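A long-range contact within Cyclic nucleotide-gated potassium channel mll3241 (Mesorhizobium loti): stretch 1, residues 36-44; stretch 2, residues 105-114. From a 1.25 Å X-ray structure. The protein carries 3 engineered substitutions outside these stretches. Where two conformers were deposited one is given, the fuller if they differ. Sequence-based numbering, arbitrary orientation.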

# COMPACT_ATOMS: atom_id res chain seq x y z
N ARG A 36 1.08 -0.40 -14.29
CA ARG A 36 2.42 -0.56 -14.85
C ARG A 36 3.51 -0.17 -13.85
O ARG A 36 4.63 -0.68 -13.93
N ALA A 37 3.19 0.74 -12.94
CA ALA A 37 4.16 1.22 -11.97
C ALA A 37 4.21 0.37 -10.72
O ALA A 37 5.21 0.38 -9.99
N LEU A 38 3.14 -0.36 -10.44
CA LEU A 38 3.08 -1.20 -9.26
C LEU A 38 4.06 -2.35 -9.40
O LEU A 38 4.40 -2.73 -10.51
N ARG A 39 4.47 -2.91 -8.27
CA ARG A 39 5.30 -4.09 -8.27
C ARG A 39 4.69 -5.11 -7.32
O ARG A 39 4.52 -4.84 -6.15
N ALA A 40 4.34 -6.30 -7.82
CA ALA A 40 3.76 -7.31 -6.96
C ALA A 40 4.85 -8.02 -6.17
O ALA A 40 5.89 -8.38 -6.72
N ARG A 41 4.57 -8.24 -4.89
CA ARG A 41 5.50 -8.85 -3.96
C ARG A 41 4.76 -9.80 -3.05
O ARG A 41 3.72 -9.46 -2.54
N THR A 42 5.34 -10.97 -2.80
CA THR A 42 4.84 -11.86 -1.78
C THR A 42 5.81 -11.88 -0.60
O THR A 42 7.03 -11.95 -0.78
N VAL A 43 5.26 -11.76 0.60
CA VAL A 43 6.03 -11.69 1.84
C VAL A 43 5.66 -12.87 2.74
O VAL A 43 4.49 -13.11 2.97
N PRO A 44 6.67 -13.62 3.22
CA PRO A 44 6.37 -14.78 4.07
C PRO A 44 5.82 -14.36 5.43
O PRO A 44 6.14 -13.29 5.96
N SER A 105 0.33 -11.34 -0.38
CA SER A 105 0.67 -10.69 -1.65
C SER A 105 0.26 -9.25 -1.57
O SER A 105 -0.87 -8.92 -1.15
N LEU A 106 1.18 -8.42 -2.00
CA LEU A 106 1.06 -6.97 -1.98
C LEU A 106 1.33 -6.42 -3.36
O LEU A 106 2.13 -6.96 -4.10
N LEU A 107 0.69 -5.30 -3.67
CA LEU A 107 1.09 -4.44 -4.78
C LEU A 107 1.76 -3.21 -4.17
O LEU A 107 1.12 -2.45 -3.43
N SER A 108 3.04 -3.03 -4.47
CA SER A 108 3.85 -1.93 -3.96
C SER A 108 3.82 -0.75 -4.90
O SER A 108 4.02 -0.92 -6.10
N LEU A 109 3.58 0.43 -4.34
CA LEU A 109 3.51 1.67 -5.09
C LEU A 109 4.56 2.62 -4.54
O LEU A 109 4.50 3.02 -3.38
N HIS A 110 5.55 2.95 -5.37
CA HIS A 110 6.61 3.85 -4.94
C HIS A 110 6.09 5.27 -4.81
O HIS A 110 5.11 5.67 -5.43
N SER A 111 6.76 6.06 -3.98
CA SER A 111 6.35 7.42 -3.67
C SER A 111 6.05 8.27 -4.90
O SER A 111 5.05 8.97 -4.93
N ALA A 112 6.92 8.21 -5.91
CA ALA A 112 6.70 9.07 -7.06
C ALA A 112 5.35 8.78 -7.69
O ALA A 112 4.64 9.67 -8.14
N ASP A 113 5.03 7.50 -7.78
CA ASP A 113 3.78 7.08 -8.43
C ASP A 113 2.56 7.35 -7.54
O ASP A 113 1.49 7.66 -8.04
N PHE A 114 2.75 7.28 -6.22
CA PHE A 114 1.73 7.74 -5.28
C PHE A 114 1.43 9.22 -5.48
O PHE A 114 0.25 9.62 -5.46

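Two neighbouring antiparallel strands set the frame. Arg-39 and Arg-41 pair with Ser-108 and Leu-106 through backbone hydrogen bonds, such as Ser-108 N to Arg-39 O at 2.9 Å and Leu-106 N to Arg-41 O at 2.8 Å. This register decides which side chains meet, since residues alternate between the two faces of the sheet.

One face carries Ala-40, Leu-107, Thr-42 and Ser-105. Ala-40 and Leu-107 form a non-hydrogen-bonded pair whose CA atoms are only 4.5 Å apart, and the alanine methyl fits this close spacing: its CB lies 3.8 Å from CD2 of Leu-107. Leu-107 adopts the mt rotamer (chi1 -64°, chi2 169°), the commonest for leucine, which also brings its CD1 to 4.0 Å from CD1 of Leu-38. Leu-38 is mt as well. Its CA-to-CB bond points sideways, but the branched end comes nearer to the other strand, so that its CD2 reaches CD1 of Leu-109 at 3.7 Å. Leu-109 takes the different tp form (chi1 -178°, chi2 67°); it too starts sideways and ends closer, and the three leucines make a continuous buried apolar patch to which aliphatic branches are well suited.

Farther along this face, Thr-42 and Ser-105 are both m in chi1. The matched rotamers bring their hydroxyls together across the narrow pair, and Thr-42 OG1 donates a hydrogen bond to Ser-105 OG at 3.2 Å. Small hydroxyl side chains thus give this pair a polar link where Ala-40 and Leu-107 have an apolar one.

The other face holds Arg-39, Ser-108, Arg-41 and Leu-106. Arg-39 is m in chi1 and extended beyond, with chi2, chi3 and chi4 all near 180°. This straight chain carries its guanidinium to His-110, whose NE2 lies over one face of the group, 3.5 Å from NH1. The angle is too poor for a hydrogen bond, so the contact is one of packing. The small Ser-108, with chi1 at 180°, sits opposite Arg-39 in the register. Arg-41 instead bends at chi2 (-71°), leading its end away from the other strand; the fold lets NH1 donate to the backbone O of Ala-40 at 2.8 Å. Leu-106, again mt, places CD1 3.9 Å from CG2 of Val-43, whose chi1 is t.

At the far end, Ala-37 and His-110 point toward the opposite stretch, as does Asp-113. The short side chain of Ala-37 allows close packing, with CB 3.5 Å from Asp-113 CG. Asp-113, chi1 m, turns its carboxylate to water 1, which lies 2.7 Å from OD2, 2.8 Å from Ala-37 O and accepts from His-110 N at 2.8 Å, linking the stretches just where His-110 stands at the N-cap position, right before the following helix. Water 2 adds a second bridge, 2.9 Å from Ser-108 O and 3.3 Å from Ala-37 O. His-110, chi1 m, has its ND1 2.7 Å from this water.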

# COMPACT_ATOMS: atom_id res chain seq x y z
CB ARG A 36 2.58 0.29 -16.11
CG ARG A 36 1.76 -0.13 -17.27
CD ARG A 36 2.21 0.65 -18.52
NE ARG A 36 1.19 0.69 -19.57
CZ ARG A 36 0.86 -0.34 -20.34
NH1 ARG A 36 1.47 -1.51 -20.19
NH2 ARG A 36 -0.08 -0.20 -21.28
CB ALA A 37 3.84 2.65 -11.61
CB LEU A 38 1.68 -1.79 -9.07
CG LEU A 38 0.59 -0.81 -8.66
CD1 LEU A 38 -0.78 -1.46 -8.77
CD2 LEU A 38 0.82 -0.31 -7.26
CB ARG A 39 6.74 -3.74 -7.87
CG ARG A 39 7.41 -2.71 -8.79
CD ARG A 39 8.80 -2.35 -8.30
NE ARG A 39 9.38 -1.25 -9.06
CZ ARG A 39 10.59 -0.76 -8.82
NH1 ARG A 39 11.34 -1.26 -7.83
NH2 ARG A 39 11.06 0.24 -9.56
CB ALA A 40 2.91 -8.30 -7.76
CB ARG A 41 6.14 -7.77 -3.08
CG ARG A 41 6.88 -6.68 -3.84
CD ARG A 41 8.14 -7.29 -4.40
NE ARG A 41 9.02 -6.39 -5.16
CZ ARG A 41 9.12 -6.33 -6.49
NH1 ARG A 41 8.32 -7.05 -7.27
NH2 ARG A 41 10.05 -5.55 -7.05
CB THR A 42 4.60 -13.26 -2.34
OG1 THR A 42 3.59 -13.20 -3.35
CG2 THR A 42 4.13 -14.23 -1.27
CB VAL A 43 5.76 -10.34 2.57
CG1 VAL A 43 6.55 -10.25 3.87
CG2 VAL A 43 6.12 -9.18 1.67
CB PRO A 44 7.73 -15.47 4.25
CG PRO A 44 8.73 -14.43 3.99
CD PRO A 44 8.12 -13.43 3.03
CB SER A 105 -0.01 -11.33 -2.88
OG SER A 105 0.50 -12.62 -3.04
CB LEU A 106 2.13 -6.39 -1.05
CG LEU A 106 2.23 -6.91 0.36
CD1 LEU A 106 3.43 -6.35 1.09
CD2 LEU A 106 0.96 -6.60 1.12
CB LEU A 107 -0.11 -4.06 -5.66
CG LEU A 107 -0.78 -5.23 -6.38
CD1 LEU A 107 -2.09 -4.81 -6.99
CD2 LEU A 107 0.13 -5.77 -7.46
CB SER A 108 5.30 -2.40 -3.79
OG SER A 108 6.14 -1.37 -3.31
CB LEU A 109 2.13 2.29 -4.91
CG LEU A 109 1.86 3.58 -5.67
CD1 LEU A 109 1.83 3.28 -7.16
CD2 LEU A 109 0.54 4.21 -5.23
CB HIS A 110 7.77 3.77 -5.91
CG HIS A 110 8.64 2.57 -5.72
ND1 HIS A 110 8.14 1.30 -5.49
CD2 HIS A 110 9.98 2.44 -5.75
CE1 HIS A 110 9.14 0.45 -5.39
NE2 HIS A 110 10.27 1.12 -5.53
CB SER A 111 7.40 8.10 -2.79
OG SER A 111 6.93 9.37 -2.39
CB ALA A 112 7.79 8.88 -8.09
CB ASP A 113 3.89 5.64 -8.84
CG ASP A 113 5.02 5.44 -9.80
OD1 ASP A 113 4.99 6.04 -10.89
OD2 ASP A 113 5.94 4.69 -9.45
CB PHE A 114 2.21 7.48 -3.85
CG PHE A 114 1.33 8.04 -2.77
CD1 PHE A 114 0.27 7.30 -2.27
CD2 PHE A 114 1.57 9.29 -2.22
CE1 PHE A 114 -0.51 7.78 -1.25
CE2 PHE A 114 0.78 9.78 -1.20
CZ PHE A 114 -0.27 9.03 -0.73
O HOH W 1 5.47 2.39 -8.11
O HOH W 2 6.60 -0.19 -7.07